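Local atomic coordinates of initiator protein NS1 (Human bocavirus, PDB entry 4KW3), a protein that probably binds the viral replication origin, nicks one DNA strand and unwinds the hairpin to start rolling-circle replication, this chain being its N-terminal origin-recognition and nickase domain. Residues Q44-L49 with I67-R72. Residues are numbered along the deposited sequence; the frame is centred on the assembly and turned at random.
Sequences QSMIQL and ISLEDR
Leu-69 carries the apolar part of this contact, reaching from helix 60-69 to Ser-45 and Met-46 on the short helix 43-49. It is a small helix-helix packing in the N-terminal nuclease domain of NS1, away from the predicted metal-binding and nuclease residues. Both methyls of Leu-69 lie close to CB of Ser-45, CD2 at 3.9 Å, and CD1 also comes to 3.9 Å from SD of Met-46. The CB of Met-46 does not point at helix 60-69; bends at chi2 (-51°) and chi3 (-78°) carry its thioether to that methyl. Leu-69 also touches Thr-42, and Leu-49 extends the apolar seam to Leu-66.

Ser-68 and Arg-72 find their main polar partners in 65-68. OG of Ser-45 and OG of Ser-68 stay 4.2 Å apart, too far to bond, and the Ser-68 hydroxyl is hydrogen-bonded to the carbonyl of Leu-65. Further along the chain, Arg-72 folds back toward Ser-68, while its NH2 makes a weak hydrogen bond to O of Gly-41. Its NH1 bonds at 2.6 Å to O of Ser-68, which lies almost in the guanidinium plane, although the donor sits 54° above the carbonyl plane.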
loop_
_atom_site.group_PDB
_atom_site.type_symbol
_atom_site.label_atom_id
_atom_site.label_comp_id
_atom_site.label_asym_id
_atom_site.label_seq_id
_atom_site.Cartn_x
_atom_site.Cartn_y
_atom_site.Cartn_z
ATOM N N GLN A 44 -12.876 -0.118 17.219
ATOM C CA GLN A 44 -12.875 -0.897 18.450
ATOM C C GLN A 44 -12.006 -2.133 18.314
ATOM O O GLN A 44 -11.232 -2.455 19.218
ATOM C CB GLN A 44 -14.289 -1.313 18.838
ATOM C CG GLN A 44 -14.366 -1.852 20.236
ATOM C CD GLN A 44 -13.825 -0.868 21.259
ATOM O OE1 GLN A 44 -13.152 -1.260 22.215
ATOM N NE2 GLN A 44 -14.117 0.420 21.062
ATOM N N SER A 45 -12.135 -2.817 17.180
ATOM C CA SER A 45 -11.290 -3.962 16.897
ATOM C C SER A 45 -9.798 -3.612 17.027
ATOM O O SER A 45 -9.045 -4.372 17.635
ATOM C CB SER A 45 -11.583 -4.500 15.500
ATOM O OG SER A 45 -12.824 -5.177 15.458
ATOM N N MET A 46 -9.387 -2.455 16.497
ATOM C CA MET A 46 -7.996 -2.007 16.592
ATOM C C MET A 46 -7.538 -1.860 18.035
ATOM O O MET A 46 -6.422 -2.258 18.385
ATOM C CB MET A 46 -7.776 -0.663 15.869
ATOM C CG MET A 46 -8.068 -0.675 14.370
ATOM S SD MET A 46 -7.237 -2.008 13.482
ATOM C CE MET A 46 -5.575 -1.352 13.364
ATOM N N ILE A 47 -8.402 -1.313 18.882
ATOM C CA ILE A 47 -8.054 -1.156 20.289
ATOM C C ILE A 47 -7.852 -2.495 20.997
ATOM O O ILE A 47 -6.864 -2.687 21.705
ATOM C CB ILE A 47 -9.117 -0.336 21.036
ATOM C CG1 ILE A 47 -9.157 1.078 20.456
ATOM C CG2 ILE A 47 -8.804 -0.279 22.529
ATOM C CD1 ILE A 47 -10.162 1.972 21.080
ATOM N N GLN A 48 -8.784 -3.416 20.783
ATOM C CA GLN A 48 -8.722 -4.739 21.382
ATOM C C GLN A 48 -7.452 -5.466 20.964
ATOM O O GLN A 48 -6.854 -6.202 21.752
ATOM C CB GLN A 48 -9.941 -5.544 20.950
ATOM C CG GLN A 48 -10.493 -6.444 22.014
ATOM C CD GLN A 48 -11.875 -6.921 21.661
ATOM O OE1 GLN A 48 -12.573 -6.286 20.860
ATOM N NE2 GLN A 48 -12.282 -8.050 22.239
ATOM N N LEU A 49 -7.029 -5.220 19.729
ATOM C CA LEU A 49 -5.851 -5.857 19.167
ATOM C C LEU A 49 -4.585 -5.560 19.979
ATOM O O LEU A 49 -3.688 -6.413 20.045
ATOM C CB LEU A 49 -5.644 -5.431 17.714
ATOM C CG LEU A 49 -4.558 -6.219 16.993
ATOM C CD1 LEU A 49 -5.002 -7.653 16.837
ATOM C CD2 LEU A 49 -4.206 -5.604 15.680
ATOM N N ILE A 67 -9.242 -12.226 11.757
ATOM C CA ILE A 67 -10.169 -12.676 10.720
ATOM C C ILE A 67 -11.217 -11.599 10.388
ATOM O O ILE A 67 -11.519 -11.373 9.213
ATOM C CB ILE A 67 -10.868 -14.014 11.088
ATOM C CG1 ILE A 67 -9.872 -15.159 10.982
ATOM C CG2 ILE A 67 -11.959 -14.333 10.101
ATOM C CD1 ILE A 67 -9.278 -15.278 9.572
ATOM N N SER A 68 -11.713 -10.875 11.391
ATOM C CA SER A 68 -12.768 -9.926 11.087
ATOM C C SER A 68 -12.176 -8.673 10.433
ATOM O O SER A 68 -12.868 -7.948 9.727
ATOM C CB SER A 68 -13.585 -9.540 12.330
ATOM O OG SER A 68 -12.883 -8.646 13.169
ATOM N N LEU A 69 -10.903 -8.413 10.684
ATOM C CA LEU A 69 -10.251 -7.221 10.154
ATOM C C LEU A 69 -9.698 -7.393 8.755
ATOM O O LEU A 69 -9.308 -6.418 8.135
ATOM C CB LEU A 69 -9.111 -6.805 11.080
ATOM C CG LEU A 69 -9.583 -6.067 12.324
ATOM C CD1 LEU A 69 -8.419 -5.771 13.283
ATOM C CD2 LEU A 69 -10.287 -4.814 11.880
ATOM N N GLU A 70 -9.752 -8.616 8.242
ATOM C CA GLU A 70 -8.892 -9.042 7.133
ATOM C C GLU A 70 -8.744 -8.135 5.908
ATOM O O GLU A 70 -7.608 -7.902 5.471
ATOM C CB GLU A 70 -9.283 -10.458 6.712
ATOM C CG GLU A 70 -8.427 -11.057 5.624
ATOM C CD GLU A 70 -9.065 -12.291 5.025
ATOM O OE1 GLU A 70 -9.967 -12.864 5.679
ATOM O OE2 GLU A 70 -8.669 -12.692 3.909
ATOM N N ASP A 71 -9.823 -7.589 5.361
ATOM C CA ASP A 71 -9.644 -6.639 4.239
ATOM C C ASP A 71 -10.095 -5.214 4.573
ATOM O O ASP A 71 -10.297 -4.398 3.686
ATOM C CB ASP A 71 -10.362 -7.133 2.980
ATOM C CG ASP A 71 -9.722 -8.380 2.385
ATOM O OD1 ASP A 71 -8.533 -8.666 2.661
ATOM O OD2 ASP A 71 -10.434 -9.112 1.667
ATOM N N ARG A 72 -10.263 -4.935 5.858
ATOM C CA ARG A 72 -10.966 -3.751 6.312
ATOM C C ARG A 72 -10.105 -2.796 7.131
ATOM O O ARG A 72 -10.539 -1.683 7.427
ATOM C CB ARG A 72 -12.167 -4.159 7.187
ATOM C CG ARG A 72 -13.167 -5.123 6.574
ATOM C CD ARG A 72 -14.110 -5.705 7.654
ATOM N NE ARG A 72 -14.664 -4.677 8.546
ATOM C CZ ARG A 72 -14.567 -4.682 9.878
ATOM N NH1 ARG A 72 -13.945 -5.667 10.510
ATOM N NH2 ARG A 72 -15.102 -3.696 10.586
#